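Local coordinates for DNA replication protein DnaC (Aquifex aeolicus, PDB 3ECC) that probably binds and hydrolyses ATP as a P-loop ATPase of the AAA+ class, serving as a bacterial helicase loader in the initiation of DNA replication, at residues Y128-L133 with Y171-L176. Sequence-based numbering, arbitrary orientation.
Sequences YRYNNL and YEMNEL
Tyr130 and Met173, whose CA atoms lie 6.9 Å apart, are the closest CA pair across the C-terminal ends of helices 116-131 and 164-173. Asn132, whose N hydrogen-bonds to Tyr128 O, is the first residue to leave helical geometry after the first helix, and the second helix passes directly into strand 174-178 at Asn174. Met173 carries most of the contact from its side. Its CG meets CD1 of Tyr130 at 3.5 Å, an oblique approach to the ring. The Met173 chain is then bent at chi2 (-89°), with SD 4.2 Å from CD2 of Leu133, the two side chains crossing at about a right angle. The modelled position of the methyl CE is doubtful. With CG anti to the backbone N (chi1 177°), the Tyr130 ring sets out beside its own carbonyl carbon, and its hydroxyl end comes nearer to helix 164-173 than CB does. Glu172 meets this ring at its edge, with CG in the ring plane and 3.8 Å from CE1. Its carboxylate, turned 43° from the ring plane, brings OE1 to 3.0 Å from Tyr130 OH. An alanine in place of Tyr130 would probably leave Met173 CG and the Glu172 side chain without their aromatic neighbour and open a gap between the helix ends. This surface contact, part apolar and part polar, joins two helices that each lead into a strand of the parallel P-loop NTPase sheet. Beneath it, Arg129 NH2 hydrogen-bonds to the carbonyls of Ser135 and Ser101, while Asn174 ND2 hydrogen-bonds to Thr136 O and Thr42 OG1. Glu175 pairs through its backbone with Gly40 and Thr42, setting edge strand 174-178 beside strand 40-45, away from the nucleotide-binding P-loop.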
loop_
_atom_site.group_PDB
_atom_site.type_symbol
_atom_site.label_atom_id
_atom_site.label_comp_id
_atom_site.label_asym_id
_atom_site.label_seq_id
_atom_site.Cartn_x
_atom_site.Cartn_y
_atom_site.Cartn_z
ATOM N N TYR A 128 -2.461 -9.994 -10.160
ATOM C CA TYR A 128 -1.397 -10.973 -10.009
ATOM C C TYR A 128 -1.149 -11.295 -8.536
ATOM O O TYR A 128 -1.093 -12.467 -8.149
ATOM C CB TYR A 128 -0.120 -10.453 -10.653
ATOM C CG TYR A 128 0.985 -11.462 -10.725
ATOM C CD1 TYR A 128 1.104 -12.322 -11.824
ATOM C CD2 TYR A 128 1.924 -11.561 -9.704
ATOM C CE1 TYR A 128 2.129 -13.260 -11.894
ATOM C CE2 TYR A 128 2.953 -12.492 -9.763
ATOM C CZ TYR A 128 3.054 -13.340 -10.856
ATOM O OH TYR A 128 4.076 -14.258 -10.908
ATOM N N ARG A 129 -1.036 -10.251 -7.720
ATOM C CA ARG A 129 -0.753 -10.403 -6.296
ATOM C C ARG A 129 -1.966 -10.901 -5.526
ATOM O O ARG A 129 -1.820 -11.499 -4.467
ATOM C CB ARG A 129 -0.233 -9.088 -5.709
ATOM C CG ARG A 129 1.128 -8.684 -6.274
ATOM C CD ARG A 129 1.660 -7.394 -5.674
ATOM N NE ARG A 129 2.149 -7.583 -4.306
ATOM C CZ ARG A 129 3.274 -8.220 -3.994
ATOM N NH1 ARG A 129 4.034 -8.736 -4.953
ATOM N NH2 ARG A 129 3.631 -8.361 -2.720
ATOM N N TYR A 130 -3.157 -10.661 -6.072
ATOM C CA TYR A 130 -4.399 -11.283 -5.582
ATOM C C TYR A 130 -4.438 -12.789 -5.884
ATOM O O TYR A 130 -4.758 -13.595 -5.013
ATOM C CB TYR A 130 -5.625 -10.598 -6.201
ATOM C CG TYR A 130 -6.962 -11.201 -5.817
ATOM C CD1 TYR A 130 -7.532 -10.943 -4.575
ATOM C CD2 TYR A 130 -7.670 -12.010 -6.705
ATOM C CE1 TYR A 130 -8.761 -11.487 -4.219
ATOM C CE2 TYR A 130 -8.900 -12.559 -6.354
ATOM C CZ TYR A 130 -9.438 -12.293 -5.112
ATOM O OH TYR A 130 -10.650 -12.831 -4.753
ATOM N N ASN A 131 -4.114 -13.163 -7.117
ATOM C CA ASN A 131 -4.176 -14.571 -7.520
ATOM C C ASN A 131 -3.083 -15.437 -6.896
ATOM O O ASN A 131 -3.304 -16.618 -6.604
ATOM C CB ASN A 131 -4.135 -14.703 -9.044
ATOM C CG ASN A 131 -5.326 -14.058 -9.716
ATOM O OD1 ASN A 131 -6.422 -14.005 -9.153
ATOM N ND2 ASN A 131 -5.115 -13.549 -10.922
ATOM N N ASN A 132 -1.905 -14.846 -6.703
ATOM C CA ASN A 132 -0.742 -15.591 -6.221
ATOM C C ASN A 132 -0.418 -15.296 -4.763
ATOM O O ASN A 132 0.703 -15.510 -4.320
ATOM C CB ASN A 132 0.478 -15.326 -7.110
ATOM C CG ASN A 132 0.174 -15.509 -8.600
ATOM O OD1 ASN A 132 -0.916 -15.923 -8.979
ATOM N ND2 ASN A 132 1.144 -15.202 -9.442
ATOM N N LEU A 133 -1.415 -14.811 -4.028
ATOM C CA LEU A 133 -1.314 -14.588 -2.583
ATOM C C LEU A 133 -0.043 -13.854 -2.198
ATOM O O LEU A 133 0.707 -14.278 -1.324
ATOM C CB LEU A 133 -1.445 -15.908 -1.805
ATOM C CG LEU A 133 -2.702 -16.750 -2.053
ATOM C CD1 LEU A 133 -2.579 -18.103 -1.393
ATOM C CD2 LEU A 133 -3.961 -16.041 -1.592
ATOM N N TYR A 171 -10.021 -5.192 -1.224
ATOM C CA TYR A 171 -10.816 -5.377 -0.027
ATOM C C TYR A 171 -10.791 -6.817 0.498
ATOM O O TYR A 171 -10.882 -7.035 1.701
ATOM C CB TYR A 171 -12.254 -4.902 -0.262
ATOM C CG TYR A 171 -13.109 -4.884 0.984
ATOM C CD1 TYR A 171 -12.719 -4.160 2.113
ATOM C CD2 TYR A 171 -14.319 -5.574 1.035
ATOM C CE1 TYR A 171 -13.505 -4.136 3.261
ATOM C CE2 TYR A 171 -15.107 -5.558 2.175
ATOM C CZ TYR A 171 -14.698 -4.838 3.285
ATOM O OH TYR A 171 -15.477 -4.818 4.429
ATOM N N GLU A 172 -10.644 -7.799 -0.390
ATOM C CA GLU A 172 -10.527 -9.184 0.060
ATOM C C GLU A 172 -9.179 -9.455 0.716
ATOM O O GLU A 172 -9.128 -10.058 1.784
ATOM C CB GLU A 172 -10.816 -10.196 -1.066
ATOM C CG GLU A 172 -10.283 -11.624 -0.785
ATOM C CD GLU A 172 -11.181 -12.745 -1.315
ATOM O OE1 GLU A 172 -10.646 -13.740 -1.854
ATOM O OE2 GLU A 172 -12.416 -12.642 -1.173
ATOM N N MET A 173 -8.092 -9.015 0.085
ATOM C CA MET A 173 -6.748 -9.358 0.558
ATOM C C MET A 173 -6.257 -8.531 1.753
ATOM O O MET A 173 -5.474 -9.016 2.571
ATOM C CB MET A 173 -5.733 -9.294 -0.593
ATOM C CG MET A 173 -5.780 -10.519 -1.534
ATOM S SD MET A 173 -4.714 -11.957 -1.096
ATOM C CE MET A 173 -3.214 -11.602 -2.021
ATOM N N ASN A 174 -6.729 -7.297 1.860
ATOM C CA ASN A 174 -6.224 -6.390 2.882
ATOM C C ASN A 174 -7.225 -6.065 3.980
ATOM O O ASN A 174 -8.435 -6.145 3.779
ATOM C CB ASN A 174 -5.694 -5.102 2.239
ATOM C CG ASN A 174 -4.355 -5.302 1.575
ATOM O OD1 ASN A 174 -3.875 -6.427 1.448
ATOM N ND2 ASN A 174 -3.738 -4.209 1.153
ATOM N N GLU A 175 -6.706 -5.712 5.151
ATOM C CA GLU A 175 -7.532 -5.146 6.201
ATOM C C GLU A 175 -7.485 -3.621 6.125
ATOM O O GLU A 175 -6.418 -3.035 5.948
ATOM C CB GLU A 175 -7.057 -5.627 7.569
ATOM C CG GLU A 175 -8.194 -5.901 8.538
ATOM C CD GLU A 175 -7.780 -5.712 9.982
ATOM O OE1 GLU A 175 -6.788 -6.356 10.402
ATOM O OE2 GLU A 175 -8.441 -4.917 10.691
ATOM N N LEU A 176 -8.644 -2.982 6.250
ATOM C CA LEU A 176 -8.724 -1.531 6.123
ATOM C C LEU A 176 -8.466 -0.832 7.456
ATOM O O LEU A 176 -9.073 -1.169 8.471
ATOM C CB LEU A 176 -10.084 -1.109 5.558
ATOM C CG LEU A 176 -10.201 0.328 5.031
ATOM C CD1 LEU A 176 -9.780 0.411 3.556
ATOM C CD2 LEU A 176 -11.620 0.872 5.226
#